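Long-range contacts in putative aldehyde dehydrogenase (Burkholderia cenocepacia, PDB 4YWE), which probably oxidises aldehydes with NAD or NADP as electron acceptor, as a member of the aldehyde dehydrogenase family, and binds calcium and magnesium ions: residues L81-L92 against R108-E119; P353-V361 against Q371-V379. One frame throughout, in Å; residues are numbered along the deposited sequence.

Contact 1 of 2, residues L81-L92 against R108-E119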
loop_
_atom_site.group_PDB
_atom_site.type_symbol
_atom_site.label_atom_id
_atom_site.label_comp_id
_atom_site.label_asym_id
_atom_site.label_seq_id
_atom_site.Cartn_x
_atom_site.Cartn_y
_atom_site.Cartn_z
ATOM N N LEU A 81 -25.713 0.644 -11.417
ATOM C CA LEU A 81 -25.465 0.702 -12.852
ATOM C C LEU A 81 -24.972 -0.645 -13.362
ATOM O O LEU A 81 -25.363 -1.092 -14.441
ATOM C CB LEU A 81 -24.452 1.801 -13.179
ATOM C CG LEU A 81 -23.990 1.909 -14.634
ATOM C CD1 LEU A 81 -25.181 2.043 -15.570
ATOM C CD2 LEU A 81 -23.037 3.082 -14.803
ATOM N N SER A 82 -24.116 -1.287 -12.573
ATOM C CA SER A 82 -23.603 -2.613 -12.900
ATOM C C SER A 82 -24.741 -3.615 -13.082
ATOM O O SER A 82 -24.731 -4.415 -14.018
ATOM C CB SER A 82 -22.647 -3.098 -11.810
ATOM O OG SER A 82 -22.193 -4.412 -12.076
ATOM N N ALA A 83 -25.722 -3.559 -12.186
ATOM C CA ALA A 83 -26.866 -4.462 -12.246
ATOM C C ALA A 83 -27.759 -4.143 -13.442
ATOM O O ALA A 83 -28.293 -5.047 -14.081
ATOM C CB ALA A 83 -27.665 -4.393 -10.952
ATOM N N ARG A 84 -27.918 -2.856 -13.738
ATOM C CA ARG A 84 -28.724 -2.426 -14.876
ATOM C C ARG A 84 -28.121 -2.929 -16.183
ATOM O O ARG A 84 -28.837 -3.405 -17.064
ATOM C CB ARG A 84 -28.852 -0.900 -14.909
ATOM C CG ARG A 84 -29.669 -0.308 -13.771
ATOM C CD ARG A 84 -31.126 -0.751 -13.828
ATOM N NE ARG A 84 -31.795 -0.313 -15.050
ATOM C CZ ARG A 84 -32.324 -1.138 -15.949
ATOM N NH1 ARG A 84 -32.269 -2.450 -15.764
ATOM N NH2 ARG A 84 -32.914 -0.649 -17.033
ATOM N N VAL A 85 -26.800 -2.821 -16.299
ATOM C CA VAL A 85 -26.085 -3.289 -17.481
ATOM C C VAL A 85 -26.240 -4.799 -17.633
ATOM O O VAL A 85 -26.500 -5.297 -18.730
ATOM C CB VAL A 85 -24.595 -2.895 -17.427
ATOM C CG1 VAL A 85 -23.822 -3.556 -18.558
ATOM C CG2 VAL A 85 -24.443 -1.382 -17.488
ATOM N N THR A 86 -26.082 -5.520 -16.525
ATOM C CA THR A 86 -26.223 -6.974 -16.518
ATOM C C THR A 86 -27.608 -7.390 -17.005
ATOM O O THR A 86 -27.747 -8.337 -17.778
ATOM C CB THR A 86 -25.979 -7.556 -15.112
ATOM O OG1 THR A 86 -24.607 -7.368 -14.746
ATOM C CG2 THR A 86 -26.300 -9.045 -15.080
ATOM N N ASP A 87 -28.630 -6.669 -16.559
ATOM C CA ASP A 87 -29.996 -6.938 -16.994
ATOM C C ASP A 87 -30.208 -6.551 -18.454
ATOM O O ASP A 87 -31.093 -7.086 -19.118
ATOM C CB ASP A 87 -30.999 -6.197 -16.108
ATOM C CG ASP A 87 -31.529 -7.059 -14.979
ATOM O OD1 ASP A 87 -31.671 -8.284 -15.181
ATOM O OD2 ASP A 87 -31.805 -6.512 -13.891
ATOM N N SER A 88 -29.395 -5.626 -18.952
ATOM C CA SER A 88 -29.557 -5.121 -20.312
ATOM C C SER A 88 -28.496 -5.671 -21.262
ATOM O O SER A 88 -28.192 -5.050 -22.281
ATOM C CB SER A 88 -29.511 -3.591 -20.321
ATOM O OG SER A 88 -30.509 -3.040 -19.481
ATOM N N ILE A 89 -27.941 -6.833 -20.930
ATOM C CA ILE A 89 -26.885 -7.440 -21.736
ATOM C C ILE A 89 -27.362 -7.746 -23.155
ATOM O O ILE A 89 -26.697 -7.381 -24.125
ATOM C CB ILE A 89 -26.338 -8.713 -21.064
ATOM C CG1 ILE A 89 -25.416 -8.343 -19.900
ATOM C CG2 ILE A 89 -25.576 -9.566 -22.066
ATOM C CD1 ILE A 89 -24.774 -9.535 -19.224
ATOM N N GLU A 90 -28.509 -8.409 -23.272
ATOM C CA GLU A 90 -29.044 -8.785 -24.579
ATOM C C GLU A 90 -29.318 -7.558 -25.444
ATOM O O GLU A 90 -29.021 -7.549 -26.637
ATOM C CB GLU A 90 -30.322 -9.610 -24.416
ATOM C CG GLU A 90 -30.105 -10.962 -23.754
ATOM C CD GLU A 90 -29.128 -11.834 -24.517
ATOM O OE1 GLU A 90 -28.238 -12.432 -23.874
ATOM O OE2 GLU A 90 -29.250 -11.925 -25.756
ATOM N N GLU A 91 -29.883 -6.525 -24.827
ATOM C CA GLU A 91 -30.192 -5.278 -25.519
ATOM C C GLU A 91 -28.927 -4.559 -25.984
ATOM O O GLU A 91 -28.841 -4.113 -27.128
ATOM C CB GLU A 91 -31.012 -4.362 -24.605
ATOM C CG GLU A 91 -31.232 -2.959 -25.138
ATOM C CD GLU A 91 -32.001 -2.087 -24.161
ATOM O OE1 GLU A 91 -32.449 -2.613 -23.122
ATOM O OE2 GLU A 91 -32.154 -0.877 -24.431
ATOM N N LEU A 92 -27.947 -4.453 -25.094
ATOM C CA LEU A 92 -26.696 -3.771 -25.412
ATOM C C LEU A 92 -25.871 -4.556 -26.427
ATOM O O LEU A 92 -25.191 -3.967 -27.268
ATOM C CB LEU A 92 -25.877 -3.532 -24.142
ATOM C CG LEU A 92 -26.439 -2.503 -23.160
ATOM C CD1 LEU A 92 -25.637 -2.499 -21.868
ATOM C CD2 LEU A 92 -26.455 -1.117 -23.787
ATOM N N ARG A 108 -21.888 -9.878 -26.608
ATOM C CA ARG A 108 -22.447 -10.217 -25.306
ATOM C C ARG A 108 -21.361 -10.191 -24.235
ATOM O O ARG A 108 -21.595 -9.750 -23.108
ATOM C CB ARG A 108 -23.121 -11.592 -25.350
ATOM C CG ARG A 108 -23.681 -12.051 -24.014
ATOM C CD ARG A 108 -24.434 -13.369 -24.134
ATOM N NE ARG A 108 -25.688 -13.225 -24.868
ATOM C CZ ARG A 108 -25.859 -13.582 -26.137
ATOM N NH1 ARG A 108 -24.853 -14.110 -26.820
ATOM N NH2 ARG A 108 -27.037 -13.414 -26.722
ATOM N N ALA A 109 -20.171 -10.662 -24.599
ATOM C CA ALA A 109 -19.042 -10.687 -23.679
ATOM C C ALA A 109 -18.612 -9.270 -23.312
ATOM O O ALA A 109 -18.215 -9.005 -22.175
ATOM C CB ALA A 109 -17.879 -11.457 -24.286
ATOM N N ASP A 110 -18.698 -8.364 -24.282
ATOM C CA ASP A 110 -18.355 -6.962 -24.063
ATOM C C ASP A 110 -19.277 -6.323 -23.029
ATOM O O ASP A 110 -18.825 -5.581 -22.157
ATOM C CB ASP A 110 -18.422 -6.180 -25.376
ATOM C CG ASP A 110 -17.207 -6.408 -26.252
ATOM O OD1 ASP A 110 -16.374 -7.273 -25.909
ATOM O OD2 ASP A 110 -17.089 -5.722 -27.290
ATOM N N ALA A 111 -20.569 -6.616 -23.136
ATOM C CA ALA A 111 -21.557 -6.081 -22.209
ATOM C C ALA A 111 -21.341 -6.636 -20.806
ATOM O O ALA A 111 -21.505 -5.924 -19.816
ATOM C CB ALA A 111 -22.964 -6.394 -22.695
ATOM N N ALA A 112 -20.975 -7.912 -20.729
ATOM C CA ALA A 112 -20.693 -8.549 -19.449
ATOM C C ALA A 112 -19.450 -7.933 -18.819
ATOM O O ALA A 112 -19.383 -7.754 -17.603
ATOM C CB ALA A 112 -20.516 -10.051 -19.626
ATOM N N ALA A 113 -18.471 -7.611 -19.658
ATOM C CA ALA A 113 -17.253 -6.953 -19.202
ATOM C C ALA A 113 -17.568 -5.547 -18.706
ATOM O O ALA A 113 -17.011 -5.091 -17.706
ATOM C CB ALA A 113 -16.224 -6.907 -20.317
ATOM N N LEU A 114 -18.463 -4.867 -19.418
ATOM C CA LEU A 114 -18.910 -3.533 -19.034
ATOM C C LEU A 114 -19.517 -3.543 -17.634
ATOM O O LEU A 114 -19.244 -2.659 -16.822
ATOM C CB LEU A 114 -19.930 -2.999 -20.042
ATOM C CG LEU A 114 -20.582 -1.661 -19.695
ATOM C CD1 LEU A 114 -19.532 -0.573 -19.574
ATOM C CD2 LEU A 114 -21.623 -1.286 -20.735
ATOM N N ALA A 115 -20.337 -4.552 -17.363
ATOM C CA ALA A 115 -20.957 -4.702 -16.053
ATOM C C ALA A 115 -19.913 -5.034 -14.991
ATOM O O ALA A 115 -20.039 -4.632 -13.834
ATOM C CB ALA A 115 -22.031 -5.779 -16.096
ATOM N N ARG A 116 -18.880 -5.769 -15.392
ATOM C CA ARG A 116 -17.824 -6.170 -14.472
ATOM C C ARG A 116 -16.968 -4.968 -14.084
ATOM O O ARG A 116 -16.553 -4.840 -12.931
ATOM C CB ARG A 116 -16.962 -7.276 -15.092
ATOM C CG ARG A 116 -15.779 -7.714 -14.237
ATOM C CD ARG A 116 -16.199 -8.065 -12.813
ATOM N NE ARG A 116 -15.047 -8.394 -11.977
ATOM C CZ ARG A 116 -15.031 -8.307 -10.650
ATOM N NH1 ARG A 116 -16.106 -7.890 -9.996
ATOM N NH2 ARG A 116 -13.935 -8.629 -9.978
ATOM N N TYR A 117 -16.712 -4.087 -15.047
ATOM C CA TYR A 117 -15.986 -2.850 -14.773
ATOM C C TYR A 117 -16.685 -2.025 -13.698
ATOM O O TYR A 117 -16.058 -1.581 -12.734
ATOM C CB TYR A 117 -15.833 -2.014 -16.046
ATOM C CG TYR A 117 -14.653 -2.406 -16.902
ATOM C CD1 TYR A 117 -13.362 -2.373 -16.393
ATOM C CD2 TYR A 117 -14.826 -2.791 -18.225
ATOM C CE1 TYR A 117 -12.278 -2.727 -17.171
ATOM C CE2 TYR A 117 -13.747 -3.143 -19.014
ATOM C CZ TYR A 117 -12.477 -3.109 -18.482
ATOM O OH TYR A 117 -11.400 -3.459 -19.261
ATOM N N PHE A 118 -17.990 -1.828 -13.868
ATOM C CA PHE A 118 -18.769 -1.028 -12.933
ATOM C C PHE A 118 -18.874 -1.713 -11.573
ATOM O O PHE A 118 -18.832 -1.053 -10.538
ATOM C CB PHE A 118 -20.162 -0.748 -13.504
ATOM C CG PHE A 118 -20.156 0.207 -14.664
ATOM C CD1 PHE A 118 -19.263 1.265 -14.700
ATOM C CD2 PHE A 118 -21.034 0.042 -15.721
ATOM C CE1 PHE A 118 -19.250 2.146 -15.766
ATOM C CE2 PHE A 118 -21.027 0.921 -16.790
ATOM C CZ PHE A 118 -20.132 1.973 -16.813
ATOM N N GLU A 119 -18.996 -3.036 -11.582
ATOM C CA GLU A 119 -19.054 -3.810 -10.344
ATOM C C GLU A 119 -17.751 -3.698 -9.557
ATOM O O GLU A 119 -17.761 -3.486 -8.342
ATOM C CB GLU A 119 -19.351 -5.281 -10.642
ATOM C CG GLU A 119 -19.414 -6.159 -9.404
ATOM C CD GLU A 119 -19.545 -7.633 -9.740
ATOM O OE1 GLU A 119 -18.817 -8.109 -10.637
ATOM O OE2 GLU A 119 -20.378 -8.314 -9.107
#

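Contact 2 of 2, residues P353-V361 against Q371-V379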
loop_
_atom_site.group_PDB
_atom_site.type_symbol
_atom_site.label_atom_id
_atom_site.label_comp_id
_atom_site.label_asym_id
_atom_site.label_seq_id
_atom_site.Cartn_x
_atom_site.Cartn_y
_atom_site.Cartn_z
ATOM N N PRO A 353 4.680 -15.875 -48.079
ATOM C CA PRO A 353 3.671 -16.912 -48.319
ATOM C C PRO A 353 2.491 -16.821 -47.358
ATOM O O PRO A 353 2.686 -16.689 -46.150
ATOM C CB PRO A 353 4.445 -18.221 -48.094
ATOM C CG PRO A 353 5.896 -17.839 -48.097
ATOM C CD PRO A 353 5.940 -16.443 -47.574
ATOM N N MET A 354 1.278 -16.883 -47.895
ATOM C CA MET A 354 0.091 -16.984 -47.061
ATOM C C MET A 354 -0.208 -18.457 -46.810
ATOM O O MET A 354 -0.711 -19.156 -47.690
ATOM C CB MET A 354 -1.105 -16.290 -47.714
ATOM C CG MET A 354 -2.393 -16.395 -46.912
ATOM S SD MET A 354 -3.747 -15.453 -47.638
ATOM C CE MET A 354 -3.163 -13.777 -47.393
ATOM N N ALA A 355 0.121 -18.923 -45.608
ATOM C CA ALA A 355 -0.023 -20.332 -45.257
ATOM C C ALA A 355 -1.475 -20.786 -45.336
ATOM O O ALA A 355 -1.763 -21.883 -45.811
ATOM C CB ALA A 355 0.533 -20.587 -43.863
ATOM N N ALA A 356 -2.385 -19.936 -44.872
ATOM C CA ALA A 356 -3.804 -20.264 -44.874
ATOM C C ALA A 356 -4.665 -19.030 -44.659
ATOM O O ALA A 356 -4.179 -17.982 -44.238
ATOM C CB ALA A 356 -4.108 -21.299 -43.808
ATOM N N HIS A 357 -5.953 -19.167 -44.951
ATOM C CA HIS A 357 -6.915 -18.108 -44.687
ATOM C C HIS A 357 -8.313 -18.690 -44.536
ATOM O O HIS A 357 -8.608 -19.762 -45.061
ATOM C CB HIS A 357 -6.891 -17.057 -45.802
ATOM C CG HIS A 357 -7.345 -17.572 -47.133
ATOM N ND1 HIS A 357 -8.675 -17.741 -47.453
ATOM C CD2 HIS A 357 -6.645 -17.951 -48.228
ATOM C CE1 HIS A 357 -8.774 -18.205 -48.686
ATOM N NE2 HIS A 357 -7.556 -18.340 -49.179
ATOM N N GLY A 358 -9.172 -17.981 -43.811
ATOM C CA GLY A 358 -10.558 -18.385 -43.679
ATOM C C GLY A 358 -11.330 -18.073 -44.944
ATOM O O GLY A 358 -10.751 -17.664 -45.949
ATOM N N GLN A 359 -12.643 -18.262 -44.903
ATOM C CA GLN A 359 -13.469 -17.926 -46.052
ATOM C C GLN A 359 -14.772 -17.269 -45.623
ATOM O O GLN A 359 -15.435 -17.721 -44.688
ATOM C CB GLN A 359 -13.757 -19.169 -46.898
ATOM C CG GLN A 359 -14.451 -18.862 -48.219
ATOM C CD GLN A 359 -14.183 -19.905 -49.286
ATOM O OE1 GLN A 359 -13.814 -21.040 -48.982
ATOM N NE2 GLN A 359 -14.362 -19.525 -50.546
ATOM N N VAL A 360 -15.122 -16.189 -46.310
ATOM C CA VAL A 360 -16.395 -15.524 -46.097
ATOM C C VAL A 360 -17.506 -16.423 -46.629
ATOM O O VAL A 360 -17.395 -16.972 -47.728
ATOM C CB VAL A 360 -16.420 -14.141 -46.771
ATOM C CG1 VAL A 360 -17.740 -13.441 -46.507
ATOM C CG2 VAL A 360 -15.255 -13.294 -46.278
ATOM N N VAL A 361 -18.569 -16.584 -45.846
ATOM C CA VAL A 361 -19.686 -17.431 -46.250
ATOM C C VAL A 361 -20.366 -16.838 -47.482
ATOM O O VAL A 361 -20.278 -15.637 -47.736
ATOM C CB VAL A 361 -20.688 -17.626 -45.097
ATOM C CG1 VAL A 361 -20.026 -18.365 -43.944
ATOM C CG2 VAL A 361 -21.238 -16.289 -44.633
ATOM N N GLN A 371 -13.475 -9.511 -44.342
ATOM C CA GLN A 371 -12.081 -9.880 -44.544
ATOM C C GLN A 371 -11.762 -11.155 -43.773
ATOM O O GLN A 371 -11.817 -11.178 -42.542
ATOM C CB GLN A 371 -11.152 -8.746 -44.105
ATOM C CG GLN A 371 -9.682 -9.131 -44.064
ATOM C CD GLN A 371 -9.135 -9.496 -45.430
ATOM O OE1 GLN A 371 -9.044 -8.652 -46.321
ATOM N NE2 GLN A 371 -8.771 -10.760 -45.602
ATOM N N ALA A 372 -11.438 -12.215 -44.502
ATOM C CA ALA A 372 -11.114 -13.495 -43.887
ATOM C C ALA A 372 -9.783 -13.417 -43.149
ATOM O O ALA A 372 -8.852 -12.760 -43.616
ATOM C CB ALA A 372 -11.074 -14.592 -44.938
ATOM N N PRO A 373 -9.695 -14.078 -41.984
ATOM C CA PRO A 373 -8.438 -14.142 -41.233
ATOM C C PRO A 373 -7.324 -14.764 -42.062
ATOM O O PRO A 373 -7.564 -15.746 -42.760
ATOM C CB PRO A 373 -8.790 -15.022 -40.032
ATOM C CG PRO A 373 -10.263 -14.860 -39.869
ATOM C CD PRO A 373 -10.793 -14.745 -41.268
ATOM N N ALA A 374 -6.126 -14.193 -41.991
ATOM C CA ALA A 374 -5.024 -14.643 -42.830
ATOM C C ALA A 374 -3.809 -15.037 -42.004
ATOM O O ALA A 374 -3.416 -14.329 -41.076
ATOM C CB ALA A 374 -4.652 -13.559 -43.831
ATOM N N LEU A 375 -3.217 -16.176 -42.350
ATOM C CA LEU A 375 -1.999 -16.641 -41.701
ATOM C C LEU A 375 -0.827 -16.598 -42.671
ATOM O O LEU A 375 -0.801 -17.336 -43.656
ATOM C CB LEU A 375 -2.179 -18.061 -41.166
ATOM C CG LEU A 375 -0.904 -18.726 -40.642
ATOM C CD1 LEU A 375 -0.406 -18.035 -39.378
ATOM C CD2 LEU A 375 -1.135 -20.205 -40.397
ATOM N N LEU A 376 0.141 -15.733 -42.390
ATOM C CA LEU A 376 1.330 -15.626 -43.227
ATOM C C LEU A 376 2.559 -16.137 -42.482
ATOM O O LEU A 376 2.673 -15.973 -41.266
ATOM C CB LEU A 376 1.546 -14.183 -43.688
ATOM C CG LEU A 376 0.562 -13.660 -44.740
ATOM C CD1 LEU A 376 -0.725 -13.148 -44.101
ATOM C CD2 LEU A 376 1.206 -12.584 -45.597
ATOM N N ARG A 377 3.475 -16.754 -43.220
ATOM C CA ARG A 377 4.635 -17.397 -42.619
ATOM C C ARG A 377 5.945 -16.830 -43.151
ATOM O O ARG A 377 5.964 -16.148 -44.176
ATOM C CB ARG A 377 4.591 -18.905 -42.871
ATOM C CG ARG A 377 4.495 -19.277 -44.343
ATOM C CD ARG A 377 4.784 -20.750 -44.556
ATOM N NE ARG A 377 6.116 -21.104 -44.077
ATOM C CZ ARG A 377 6.468 -22.323 -43.685
ATOM N NH1 ARG A 377 5.584 -23.311 -43.713
ATOM N NH2 ARG A 377 7.702 -22.554 -43.263
ATOM N N ASP A 378 7.032 -17.124 -42.440
ATOM C CA ASP A 378 8.377 -16.708 -42.832
ATOM C C ASP A 378 8.462 -15.196 -42.988
ATOM O O ASP A 378 9.207 -14.689 -43.825
ATOM C CB ASP A 378 8.793 -17.401 -44.132
ATOM C CG ASP A 378 8.661 -18.909 -44.056
ATOM O OD1 ASP A 378 9.057 -19.492 -43.025
ATOM O OD2 ASP A 378 8.150 -19.512 -45.023
ATOM N N VAL A 379 7.688 -14.483 -42.177
ATOM C CA VAL A 379 7.642 -13.030 -42.233
ATOM C C VAL A 379 8.950 -12.438 -41.725
ATOM O O VAL A 379 9.343 -12.684 -40.585
ATOM C CB VAL A 379 6.454 -12.482 -41.424
ATOM C CG1 VAL A 379 6.414 -10.965 -41.504
ATOM C CG2 VAL A 379 5.146 -13.085 -41.921
#

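Contact 1 of 2, residues L81-L92 against R108-E119
An antiparallel helix pair of the aldehyde dehydrogenase fold brings Val85 of helix 71-87 as a knob into a hole formed by Ala111, Leu114, Ala115 and Phe118 of helix 104-124. The axes of the segments 81-87 and 108-119 approach to 8.1 Å and run at 169°, a close approach consistent with the small side chains of Ala111 and Ala115 at the interface. Val85 divides its two branches: CG1, anti to the backbone N, lies 3.8 Å from both Leu114 CD2 and Ala115 CB, while CG2 meets the edge of the Phe118 ring. Over one face of that ring sits Leu81, whose CD2 stands 3.6 Å from the Phe118 ring centroid and 14° off its normal, a CH-pi contact. Beside this apolar row, Ser82 OG donates to Ala115 O at 2.8 Å, tilted from the carbonyl plane, and Glu119 N reaches the same oxygen from the opposite face, so two donors grip it. Beyond the break at Ser88, helix 89-100 continues the interface: Ile89 CG2 packs on Arg108 CG at 3.7 Å, and Leu92 leans on Ala111 and Leu114. Helix 188-200 packs against the pair through Leu196 on Leu81 and Val193 on Leu114. At the far end, Glu119 and Arg116 form salt bridges with Arg76 and Asp126 of the second subunit, respectively, placing this end of the pair at a subunit interface. The other end closes with a side-on salt bridge, in which the bend at chi3 of Arg108 presents its NE and NH2 to the carboxylate; the two planes are 23° apart, and NE to Glu90 OE1 and NH2 to Glu90 OE2 each measure 2.8 Å.

Contact 2 of 2, residues P353-V361 against Q371-V379
Met354 and Leu376 meet on one face of two antiparallel strands, their side chains crossing obliquely. Met354 runs extended through chi1 and chi2 and then turns at chi3 (-68°), which brings CE to 3.9 Å from Ala374 CB and also against Leu376 CD1. His357, on the same face, holds CG between its backbone N and carbonyl carbon (chi1 65°), and its ND1 donates to Gly358 O at 2.6 Å, almost in the ring plane. The opposite face carries Leu375, whose CD2 touches Ala355 CB at 3.9 Å and whose side chain continues to Leu310 of helix 303-315. Two residues of the first strand, Ala355 and Ala356, are set against the single Leu375 in a classic beta bulge, within the mixed sheet that strands 354-360 and 374-376 share with strand 394-400. Leu375 N returns a straight bond to Ala356 O at 2.8 Å. On the Pro353 side of the bulge, Arg377 N donates to Pro353 O at 3.0 Å, and Arg377 CG, likewise set between its own backbone N and carbonyl carbon (chi1 56°), packs on Pro353 CB at 3.9 Å. Arg377 NH2 forms a salt bridge with Glu304, while NE bonds Asp378 OD2 at 2.8 Å from above the carboxylate plane.

How the contacts relate
Contacts 1 and 2 lie in different parts of the same family fold, one on helices and one in a mixed beta-sheet, with centres 34 Å apart and nearest atoms about 17 Å apart; they share no secondary-structure element. Contact 1 sits nearer the centre of the chain and joins helices almost wholly through side chains, with an apolar row, one salt bridge across the pair at one end, and charged residues at the other that bind a second subunit. Contact 2 lies farther out and joins strands by backbone hydrogen bonds; no other chain of the assembly touches its segments. Both are only partly buried. Each nevertheless rests on helices: 188-200 and 160-174 pack on contact 1, while 303-315 and 334-349 pack on contact 2.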